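Local coordinates for protein alanine dehydrogenase (Archaeoglobus fulgidus, PDB 1OMO) that catalyses the NAD(+)-dependent oxidative deamination of L-alanine to pyruvate and the reverse reductive amination, working as a homodimer, at residues I230-A244 with E284-Q296. Residues are numbered along the deposited sequence; the frame is centred on the assembly and turned at random.
With NAD (nicotinamide-adenine-dinucleotide), chain D.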
ATOM      1  N   ILE A 230     -16.373 -28.805 -12.275  1.00 21.73           N
ATOM      2  CA  ILE A 230     -17.288 -27.749 -12.707  1.00 21.82           C
ATOM      3  C   ILE A 230     -16.459 -26.771 -13.533  1.00 22.94           C
ATOM      4  O   ILE A 230     -16.905 -26.301 -14.567  1.00 24.78           O
ATOM      5  CB  ILE A 230     -17.894 -26.965 -11.494  1.00 20.25           C
ATOM      6  CG1 ILE A 230     -18.699 -27.908 -10.607  1.00 16.90           C
ATOM      7  CG2 ILE A 230     -18.780 -25.834 -11.963  1.00 15.68           C
ATOM      8  CD1 ILE A 230     -19.183 -27.269  -9.287  1.00 18.64           C
ATOM      9  N   LEU A 231     -15.240 -26.485 -13.080  1.00 23.00           N
ATOM     10  CA  LEU A 231     -14.358 -25.550 -13.777  1.00 22.87           C
ATOM     11  C   LEU A 231     -14.050 -26.007 -15.196  1.00 23.53           C
ATOM     12  O   LEU A 231     -14.120 -25.211 -16.144  1.00 23.72           O
ATOM     13  CB  LEU A 231     -13.049 -25.338 -12.990  1.00 20.34           C
ATOM     14  CG  LEU A 231     -13.149 -24.680 -11.605  1.00 22.37           C
ATOM     15  CD1 LEU A 231     -11.725 -24.459 -11.006  1.00 19.47           C
ATOM     16  CD2 LEU A 231     -13.896 -23.360 -11.735  1.00 15.91           C
ATOM     17  N   LYS A 232     -13.718 -27.284 -15.340  1.00 23.11           N
ATOM     18  CA  LYS A 232     -13.387 -27.866 -16.653  1.00 24.54           C
ATOM     19  C   LYS A 232     -14.481 -27.701 -17.713  1.00 24.70           C
ATOM     20  O   LYS A 232     -14.218 -27.551 -18.902  1.00 26.19           O
ATOM     21  CB  LYS A 232     -13.137 -29.369 -16.506  1.00 21.15           C
ATOM     22  CG  LYS A 232     -11.972 -29.733 -15.653  1.00 21.61           C
ATOM     23  CD  LYS A 232     -11.879 -31.228 -15.582  1.00 23.15           C
ATOM     24  CE  LYS A 232     -10.732 -31.663 -14.719  1.00 27.00           C
ATOM     25  NZ  LYS A 232     -10.604 -33.146 -14.707  1.00 23.78           N
ATOM     26  N   LYS A 233     -15.712 -27.744 -17.234  1.00 26.05           N
ATOM     27  CA  LYS A 233     -16.922 -27.708 -18.053  1.00 27.92           C
ATOM     28  C   LYS A 233     -17.565 -26.328 -18.200  1.00 27.00           C
ATOM     29  O   LYS A 233     -18.654 -26.213 -18.776  1.00 27.46           O
ATOM     30  CB  LYS A 233     -17.907 -28.716 -17.408  1.00 28.16           C
ATOM     31  CG  LYS A 233     -19.398 -28.450 -17.519  1.00 32.55           C
ATOM     32  CD  LYS A 233     -20.246 -29.510 -16.731  1.00 31.14           C
ATOM     33  CE  LYS A 233     -20.151 -29.328 -15.222  1.00 32.46           C
ATOM     34  NZ  LYS A 233     -21.361 -29.883 -14.472  1.00 35.45           N
ATOM     35  N   ALA A 234     -16.885 -25.279 -17.733  1.00 23.69           N
ATOM     36  CA  ALA A 234     -17.513 -23.963 -17.758  1.00 21.79           C
ATOM     37  C   ALA A 234     -16.742 -22.849 -18.441  1.00 21.57           C
ATOM     38  O   ALA A 234     -15.541 -22.950 -18.684  1.00 21.73           O
ATOM     39  CB  ALA A 234     -17.851 -23.532 -16.289  1.00 17.81           C
ATOM     40  N   LYS A 235     -17.468 -21.785 -18.778  1.00 19.67           N
ATOM     41  CA  LYS A 235     -16.861 -20.597 -19.334  1.00 18.95           C
ATOM     42  C   LYS A 235     -16.551 -19.761 -18.062  1.00 19.73           C
ATOM     43  O   LYS A 235     -17.455 -19.252 -17.367  1.00 19.50           O
ATOM     44  CB  LYS A 235     -17.842 -19.862 -20.243  1.00 19.31           C
ATOM     45  CG  LYS A 235     -17.333 -18.510 -20.696  1.00 21.94           C
ATOM     46  CD  LYS A 235     -18.285 -17.852 -21.709  1.00 25.97           C
ATOM     47  CE  LYS A 235     -18.212 -18.525 -23.087  1.00 27.68           C
ATOM     48  NZ  LYS A 235     -19.314 -18.099 -24.026  1.00 28.49           N
ATOM     49  N   ILE A 236     -15.273 -19.661 -17.742  1.00 19.46           N
ATOM     50  CA  ILE A 236     -14.843 -18.943 -16.548  1.00 19.33           C
ATOM     51  C   ILE A 236     -14.532 -17.475 -16.849  1.00 17.89           C
ATOM     52  O   ILE A 236     -13.766 -17.157 -17.737  1.00 16.88           O
ATOM     53  CB  ILE A 236     -13.577 -19.610 -15.956  1.00 21.02           C
ATOM     54  CG1 ILE A 236     -13.809 -21.112 -15.770  1.00 18.32           C
ATOM     55  CG2 ILE A 236     -13.213 -18.970 -14.597  1.00 21.46           C
ATOM     56  CD1 ILE A 236     -12.519 -21.876 -15.428  1.00 18.02           C
ATOM     57  N   VAL A 237     -15.147 -16.581 -16.106  1.00 19.06           N
ATOM     58  CA  VAL A 237     -14.887 -15.172 -16.304  1.00 19.28           C
ATOM     59  C   VAL A 237     -14.341 -14.626 -14.982  1.00 19.41           C
ATOM     60  O   VAL A 237     -15.056 -14.568 -13.971  1.00 18.40           O
ATOM     61  CB  VAL A 237     -16.181 -14.424 -16.750  1.00 19.50           C
ATOM     62  CG1 VAL A 237     -15.950 -12.882 -16.839  1.00 17.60           C
ATOM     63  CG2 VAL A 237     -16.565 -14.923 -18.146  1.00 18.36           C
ATOM     64  N   VAL A 238     -13.071 -14.225 -14.989  1.00 16.55           N
ATOM     65  CA  VAL A 238     -12.502 -13.722 -13.765  1.00 17.62           C
ATOM     66  C   VAL A 238     -12.564 -12.201 -13.606  1.00 18.68           C
ATOM     67  O   VAL A 238     -12.935 -11.440 -14.489  1.00 17.85           O
ATOM     68  CB  VAL A 238     -11.020 -14.168 -13.559  1.00 15.74           C
ATOM     69  CG1 VAL A 238     -10.862 -15.657 -13.810  1.00 14.96           C
ATOM     70  CG2 VAL A 238     -10.103 -13.364 -14.454  1.00 14.80           C
ATOM     71  N   ASP A 239     -12.182 -11.817 -12.403  1.00 19.02           N
ATOM     72  CA  ASP A 239     -12.081 -10.478 -11.886  1.00 18.57           C
ATOM     73  C   ASP A 239     -10.851  -9.815 -12.487  1.00 20.16           C
ATOM     74  O   ASP A 239     -10.880  -8.769 -13.126  1.00 20.63           O
ATOM     75  CB  ASP A 239     -11.791 -10.590 -10.395  1.00 19.41           C
ATOM     76  CG  ASP A 239     -12.658  -9.749  -9.642  1.00 21.01           C
ATOM     77  OD1 ASP A 239     -12.566  -9.734  -8.415  1.00 20.69           O
ATOM     78  OD2 ASP A 239     -13.469  -9.087 -10.325  1.00 27.83           O
ATOM     79  N   ASP A 240      -9.741 -10.452 -12.179  1.00 18.36           N
ATOM     80  CA  ASP A 240      -8.444 -10.007 -12.567  1.00 20.79           C
ATOM     81  C   ASP A 240      -7.751 -11.309 -12.745  1.00 21.93           C
ATOM     82  O   ASP A 240      -7.755 -12.146 -11.846  1.00 22.59           O
ATOM     83  CB  ASP A 240      -7.829  -9.244 -11.410  1.00 23.35           C
ATOM     84  CG  ASP A 240      -6.403  -8.891 -11.664  1.00 27.25           C
ATOM     85  OD1 ASP A 240      -6.163  -7.791 -12.189  1.00 32.60           O
ATOM     86  OD2 ASP A 240      -5.513  -9.723 -11.374  1.00 29.68           O
ATOM     87  N   LEU A 241      -7.174 -11.518 -13.903  1.00 22.03           N
ATOM     88  CA  LEU A 241      -6.523 -12.779 -14.139  1.00 24.92           C
ATOM     89  C   LEU A 241      -5.497 -13.159 -13.065  1.00 25.29           C
ATOM     90  O   LEU A 241      -5.577 -14.254 -12.486  1.00 25.31           O
ATOM     91  CB  LEU A 241      -5.869 -12.786 -15.521  1.00 25.11           C
ATOM     92  CG  LEU A 241      -5.152 -14.100 -15.826  1.00 27.92           C
ATOM     93  CD1 LEU A 241      -6.099 -15.287 -15.644  1.00 28.39           C
ATOM     94  CD2 LEU A 241      -4.593 -14.042 -17.255  1.00 29.29           C
ATOM     95  N   GLU A 242      -4.549 -12.274 -12.769  1.00 24.92           N
ATOM     96  CA  GLU A 242      -3.527 -12.628 -11.790  1.00 24.80           C
ATOM     97  C   GLU A 242      -4.016 -12.845 -10.354  1.00 22.69           C
ATOM     98  O   GLU A 242      -3.515 -13.725  -9.654  1.00 18.94           O
ATOM     99  CB  GLU A 242      -2.384 -11.622 -11.832  1.00 27.57           C
ATOM    100  CG  GLU A 242      -1.005 -12.314 -11.747  1.00 35.36           C
ATOM    101  CD  GLU A 242      -0.698 -13.297 -12.901  1.00 37.00           C
ATOM    102  OE1 GLU A 242       0.195 -14.154 -12.713  1.00 40.94           O
ATOM    103  OE2 GLU A 242      -1.327 -13.220 -13.986  1.00 39.51           O
ATOM    104  N   GLN A 243      -5.005 -12.073  -9.914  1.00 21.20           N
ATOM    105  CA  GLN A 243      -5.526 -12.273  -8.565  1.00 20.19           C
ATOM    106  C   GLN A 243      -6.336 -13.578  -8.477  1.00 20.25           C
ATOM    107  O   GLN A 243      -6.399 -14.205  -7.410  1.00 18.89           O
ATOM    108  CB  GLN A 243      -6.408 -11.103  -8.137  1.00 20.00           C
ATOM    109  CG  GLN A 243      -5.712  -9.753  -8.193  1.00 21.10           C
ATOM    110  CD  GLN A 243      -6.529  -8.658  -7.542  1.00 22.81           C
ATOM    111  OE1 GLN A 243      -6.073  -7.544  -7.459  1.00 27.95           O
ATOM    112  NE2 GLN A 243      -7.742  -8.979  -7.065  1.00 23.15           N
ATOM    113  N   ALA A 244      -6.957 -13.989  -9.576  1.00 19.67           N
ATOM    114  CA  ALA A 244      -7.740 -15.224  -9.548  1.00 20.52           C
ATOM    115  C   ALA A 244      -6.744 -16.377  -9.405  1.00 22.38           C
ATOM    116  O   ALA A 244      -6.911 -17.235  -8.520  1.00 22.68           O
ATOM    117  CB  ALA A 244      -8.585 -15.373 -10.823  1.00 17.64           C
ATOM    118  N   GLU A 284     -24.478 -23.679 -21.738  1.00 24.54           N
ATOM    119  CA  GLU A 284     -23.259 -23.488 -20.970  1.00 24.75           C
ATOM    120  C   GLU A 284     -23.375 -23.097 -19.514  1.00 22.84           C
ATOM    121  O   GLU A 284     -24.352 -22.481 -19.057  1.00 21.12           O
ATOM    122  CB  GLU A 284     -22.319 -22.510 -21.689  1.00 26.30           C
ATOM    123  CG  GLU A 284     -22.830 -21.102 -21.901  1.00 26.87           C
ATOM    124  CD  GLU A 284     -21.816 -20.259 -22.669  1.00 28.04           C
ATOM    125  OE1 GLU A 284     -22.135 -19.135 -23.104  1.00 27.58           O
ATOM    126  OE2 GLU A 284     -20.679 -20.737 -22.831  1.00 28.02           O
ATOM    127  N   ILE A 285     -22.361 -23.508 -18.770  1.00 22.30           N
ATOM    128  CA  ILE A 285     -22.282 -23.163 -17.362  1.00 21.23           C
ATOM    129  C   ILE A 285     -21.310 -22.004 -17.296  1.00 20.43           C
ATOM    130  O   ILE A 285     -20.192 -22.139 -17.771  1.00 18.94           O
ATOM    131  CB  ILE A 285     -21.697 -24.313 -16.513  1.00 21.18           C
ATOM    132  CG1 ILE A 285     -22.700 -25.470 -16.505  1.00 22.07           C
ATOM    133  CG2 ILE A 285     -21.348 -23.765 -15.083  1.00 15.36           C
ATOM    134  CD1 ILE A 285     -22.268 -26.727 -15.709  1.00 23.49           C
ATOM    135  N   THR A 286     -21.731 -20.869 -16.745  1.00 21.39           N
ATOM    136  CA  THR A 286     -20.820 -19.727 -16.631  1.00 19.85           C
ATOM    137  C   THR A 286     -20.382 -19.535 -15.188  1.00 19.72           C
ATOM    138  O   THR A 286     -21.112 -19.886 -14.248  1.00 20.00           O
ATOM    139  CB  THR A 286     -21.458 -18.387 -17.177  1.00 20.66           C
ATOM    140  OG1 THR A 286     -22.764 -18.200 -16.608  1.00 23.29           O
ATOM    141  CG2 THR A 286     -21.535 -18.396 -18.706  1.00 18.46           C
ATOM    142  N   ILE A 287     -19.168 -19.005 -15.030  1.00 17.27           N
ATOM    143  CA  ILE A 287     -18.622 -18.734 -13.724  1.00 13.64           C
ATOM    144  C   ILE A 287     -17.952 -17.366 -13.653  1.00 14.27           C
ATOM    145  O   ILE A 287     -17.162 -17.011 -14.501  1.00 11.23           O
ATOM    146  CB  ILE A 287     -17.531 -19.761 -13.277  1.00 12.63           C
ATOM    147  CG1 ILE A 287     -18.116 -21.144 -13.004  1.00 14.13           C
ATOM    148  CG2 ILE A 287     -16.893 -19.251 -11.954  1.00 15.09           C
ATOM    149  CD1 ILE A 287     -17.032 -22.218 -12.730  1.00 14.92           C
ATOM    150  N   PHE A 288     -18.303 -16.602 -12.623  1.00 15.92           N
ATOM    151  CA  PHE A 288     -17.648 -15.339 -12.374  1.00 15.79           C
ATOM    152  C   PHE A 288     -16.787 -15.584 -11.099  1.00 17.08           C
ATOM    153  O   PHE A 288     -17.314 -15.790 -10.010  1.00 15.63           O
ATOM    154  CB  PHE A 288     -18.647 -14.206 -12.102  1.00 14.34           C
ATOM    155  CG  PHE A 288     -17.991 -12.945 -11.573  1.00 16.29           C
ATOM    156  CD1 PHE A 288     -18.406 -12.368 -10.379  1.00 14.34           C
ATOM    157  CD2 PHE A 288     -16.968 -12.331 -12.283  1.00 15.29           C
ATOM    158  CE1 PHE A 288     -17.810 -11.193  -9.904  1.00 16.14           C
ATOM    159  CE2 PHE A 288     -16.376 -11.166 -11.822  1.00 15.82           C
ATOM    160  CZ  PHE A 288     -16.794 -10.585 -10.629  1.00 14.31           C
ATOM    161  N   ASP A 289     -15.470 -15.575 -11.281  1.00 17.92           N
ATOM    162  CA  ASP A 289     -14.484 -15.747 -10.222  1.00 17.52           C
ATOM    163  C   ASP A 289     -14.124 -14.353  -9.673  1.00 17.29           C
ATOM    164  O   ASP A 289     -13.350 -13.605 -10.279  1.00 17.20           O
ATOM    165  CB  ASP A 289     -13.228 -16.403 -10.788  1.00 16.94           C
ATOM    166  CG  ASP A 289     -12.373 -17.018  -9.715  1.00 19.61           C
ATOM    167  OD1 ASP A 289     -11.442 -17.757 -10.061  1.00 23.05           O
ATOM    168  OD2 ASP A 289     -12.632 -16.777  -8.515  1.00 20.23           O
ATOM    169  N   SER A 290     -14.683 -14.030  -8.514  1.00 16.12           N
ATOM    170  CA  SER A 290     -14.478 -12.745  -7.901  1.00 16.64           C
ATOM    171  C   SER A 290     -13.389 -12.727  -6.823  1.00 17.34           C
ATOM    172  O   SER A 290     -13.357 -13.573  -5.931  1.00 17.85           O
ATOM    173  CB  SER A 290     -15.828 -12.283  -7.351  1.00 13.43           C
ATOM    174  OG  SER A 290     -15.754 -11.122  -6.576  1.00 14.35           O
ATOM    175  N   THR A 291     -12.471 -11.774  -6.933  1.00 16.44           N
ATOM    176  CA  THR A 291     -11.421 -11.655  -5.932  1.00 19.51           C
ATOM    177  C   THR A 291     -11.412 -10.316  -5.203  1.00 19.03           C
ATOM    178  O   THR A 291     -10.808 -10.221  -4.140  1.00 21.73           O
ATOM    179  CB  THR A 291      -9.986 -11.878  -6.523  1.00 19.06           C
ATOM    180  OG1 THR A 291      -9.672 -10.852  -7.477  1.00 23.94           O
ATOM    181  CG2 THR A 291      -9.887 -13.237  -7.213  1.00 21.20           C
ATOM    182  N   GLY A 292     -12.064  -9.294  -5.757  1.00 20.52           N
ATOM    183  CA  GLY A 292     -12.064  -7.957  -5.142  1.00 20.72           C
ATOM    184  C   GLY A 292     -10.898  -7.123  -5.694  1.00 19.94           C
ATOM    185  O   GLY A 292      -9.726  -7.443  -5.460  1.00 17.97           O
ATOM    186  N   LEU A 293     -11.204  -6.052  -6.425  1.00 18.70           N
ATOM    187  CA  LEU A 293     -10.132  -5.257  -7.027  1.00 18.99           C
ATOM    188  C   LEU A 293     -10.041  -3.836  -6.478  1.00 19.23           C
ATOM    189  O   LEU A 293     -11.062  -3.223  -6.163  1.00 18.51           O
ATOM    190  CB  LEU A 293     -10.339  -5.199  -8.538  1.00 21.30           C
ATOM    191  CG  LEU A 293     -10.930  -6.414  -9.277  1.00 24.58           C
ATOM    192  CD1 LEU A 293     -11.159  -6.023 -10.756  1.00 27.63           C
ATOM    193  CD2 LEU A 293     -10.028  -7.602  -9.180  1.00 21.57           C
ATOM    194  N   ALA A 294      -8.828  -3.292  -6.375  1.00 18.56           N
ATOM    195  CA  ALA A 294      -8.689  -1.928  -5.863  1.00 17.99           C
ATOM    196  C   ALA A 294      -9.505  -0.924  -6.702  1.00 16.91           C
ATOM    197  O   ALA A 294     -10.041   0.041  -6.164  1.00 20.78           O
ATOM    198  CB  ALA A 294      -7.200  -1.500  -5.793  1.00 14.92           C
ATOM    199  N   ILE A 295      -9.640  -1.141  -7.998  1.00 16.39           N
ATOM    200  CA  ILE A 295     -10.423  -0.176  -8.770  1.00 16.65           C
ATOM    201  C   ILE A 295     -11.868  -0.093  -8.270  1.00 18.57           C
ATOM    202  O   ILE A 295     -12.473   0.967  -8.355  1.00 19.77           O
ATOM    203  CB  ILE A 295     -10.381  -0.441 -10.307  1.00 16.29           C
ATOM    204  CG1 ILE A 295     -10.875  -1.858 -10.637  1.00 14.48           C
ATOM    205  CG2 ILE A 295      -8.978  -0.234 -10.818  1.00 13.25           C
ATOM    206  CD1 ILE A 295     -11.175  -2.099 -12.107  1.00 13.73           C
ATOM    207  N   GLN A 296     -12.393  -1.173  -7.693  1.00 18.63           N
ATOM    208  CA  GLN A 296     -13.766  -1.155  -7.151  1.00 20.83           C
ATOM    209  C   GLN A 296     -13.825  -0.317  -5.859  1.00 19.30           C
ATOM    210  O   GLN A 296     -14.786   0.432  -5.629  1.00 18.64           O
ATOM    211  CB  GLN A 296     -14.304  -2.592  -6.869  1.00 18.18           C
ATOM    212  CG  GLN A 296     -14.358  -3.499  -8.116  1.00 22.83           C
ATOM    213  CD  GLN A 296     -14.626  -5.015  -7.840  1.00 25.76           C
ATOM    214  OE1 GLN A 296     -13.951  -5.648  -7.041  1.00 25.74           O
ATOM    215  NE2 GLN A 296     -15.596  -5.581  -8.546  1.00 28.34           N
TER
HETATM  216  PA  NAD D 400     -19.169 -14.821   7.100  1.00 42.62           P
HETATM  217  O1A NAD D 400     -18.328 -15.595   8.046  1.00 41.84           O
HETATM  218  O2A NAD D 400     -20.207 -13.841   7.663  1.00 43.02           O
HETATM  219  O5B NAD D 400     -19.979 -15.651   5.924  1.00 39.47           O
HETATM  220  C5B NAD D 400     -19.587 -17.028   5.512  1.00 35.24           C
HETATM  221  C4B NAD D 400     -20.805 -17.943   5.805  1.00 32.55           C
HETATM  222  O4B NAD D 400     -20.340 -19.277   5.313  1.00 28.95           O
HETATM  223  C3B NAD D 400     -21.155 -18.238   7.341  1.00 31.27           C
HETATM  224  O3B NAD D 400     -22.576 -17.925   7.628  1.00 28.82           O
HETATM  225  C2B NAD D 400     -20.800 -19.726   7.575  1.00 28.97           C
HETATM  226  O2B NAD D 400     -21.457 -20.437   8.559  1.00 27.63           O
HETATM  227  C1B NAD D 400     -20.926 -20.273   6.119  1.00 29.36           C
HETATM  228  N9A NAD D 400     -20.100 -21.415   5.857  1.00 28.41           N
HETATM  229  C8A NAD D 400     -18.814 -21.738   6.241  1.00 30.16           C
HETATM  230  N7A NAD D 400     -18.399 -22.893   5.767  1.00 31.29           N
HETATM  231  C5A NAD D 400     -19.383 -23.409   5.042  1.00 26.49           C
HETATM  232  C6A NAD D 400     -19.491 -24.650   4.274  1.00 26.41           C
HETATM  233  N6A NAD D 400     -18.516 -25.521   4.227  1.00 24.99           N
HETATM  234  N1A NAD D 400     -20.701 -24.827   3.627  1.00 24.17           N
HETATM  235  C2A NAD D 400     -21.727 -23.945   3.673  1.00 27.02           C
HETATM  236  N3A NAD D 400     -21.670 -22.739   4.407  1.00 25.01           N
HETATM  237  C4A NAD D 400     -20.470 -22.508   5.059  1.00 27.03           C
HETATM  238  O3  NAD D 400     -18.389 -13.975   5.897  1.00 35.43           O
HETATM  239  PN  NAD D 400     -18.868 -12.924   4.651  1.00 38.15           P
HETATM  240  O1N NAD D 400     -20.371 -12.976   4.567  1.00 40.39           O
HETATM  241  O2N NAD D 400     -18.107 -11.621   4.796  1.00 37.75           O
HETATM  242  O5D NAD D 400     -18.232 -13.819   3.371  1.00 39.15           O
HETATM  243  C5D NAD D 400     -16.795 -14.322   3.767  1.00 41.45           C
HETATM  244  C4D NAD D 400     -16.077 -14.951   2.619  1.00 44.01           C
HETATM  245  O4D NAD D 400     -16.064 -13.926   1.476  1.00 45.94           O
HETATM  246  C3D NAD D 400     -14.569 -15.271   2.866  1.00 43.52           C
HETATM  247  O3D NAD D 400     -14.088 -16.325   2.011  1.00 42.92           O
HETATM  248  C2D NAD D 400     -13.946 -13.907   2.555  1.00 42.97           C
HETATM  249  O2D NAD D 400     -12.558 -13.879   2.595  1.00 41.14           O
HETATM  250  C1D NAD D 400     -14.656 -13.576   1.158  1.00 44.29           C
HETATM  251  N1N NAD D 400     -14.811 -12.152   0.697  1.00 44.63           N
HETATM  252  C2N NAD D 400     -14.360 -11.966  -0.682  1.00 44.12           C
HETATM  253  C3N NAD D 400     -14.674 -10.668  -1.225  1.00 44.92           C
HETATM  254  C7N NAD D 400     -14.150 -10.465  -2.771  1.00 45.93           C
HETATM  255  O7N NAD D 400     -13.943  -9.286  -3.179  1.00 46.39           O
HETATM  256  N7N NAD D 400     -13.981 -11.582  -3.548  1.00 46.40           N
HETATM  257  C4N NAD D 400     -15.363  -9.619  -0.572  1.00 43.63           C
HETATM  258  C5N NAD D 400     -15.756  -9.948   0.790  1.00 43.73           C
HETATM  259  C6N NAD D 400     -15.489 -11.183   1.401  1.00 44.10           C
HETATM  260  O   HOH W   1     -20.325 -25.016 -20.062  1.00 32.51           O
HETATM  261  O   HOH W   2     -15.229  -8.568  -8.362  1.00 24.71           O
HETATM  262  O   HOH W   3      -6.577  -5.006  -6.084  1.00 16.05           O
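Asp239, just past strand 234-238, reaches to the loop after strand 285-289, where its OD1 accepts three hydrogen bonds. Gly292 N meets Asp239 OD1 nearly along the C-O axis at 2.7 Å; Thr291 N comes from above the carboxylate plane, and Thr291 OG1 approaches on the anti side. An acidic side chain suits this buried place, since a carboxylate oxygen, probably carrying negative charge, can take three donors at once while OD2 accepts from a water that also links to Gln296 NE2. With an alanine here, the amides of Thr291 and Gly292 and the hydroxyl of Thr291 would probably lose their common acceptor, freeing the loop beside the nicotinamide to shift. Gln243 grips the same loop, its NE2 donating to Thr291 OG1 (2.7 Å) and to Gly292 O. The two strands are parallel neighbours in the Rossmann-type NAD domain, and the loop leaves the C-terminal end of strand 285-289, the edge where such folds bind the dinucleotide. Gly292 CA lies 3.0 Å from NAD O7N; a CB would strike that oxygen and, at this positive phi, the carbonyl O of Thr291, so glycine fits. Further back, Ile287 N donates to Lys235 O and Val237 N to Ile287 O (2.6 Å). With CG1 beside its backbone N (chi1 -69°), Ile287 sends CD1 over Ala234 CB and against Leu231 CD2 (3.5 Å), a long branched aliphatic filling the seam between helix 228-232 and the sheet. Ile285 lays CG2 on Ala234 CB (3.7 Å).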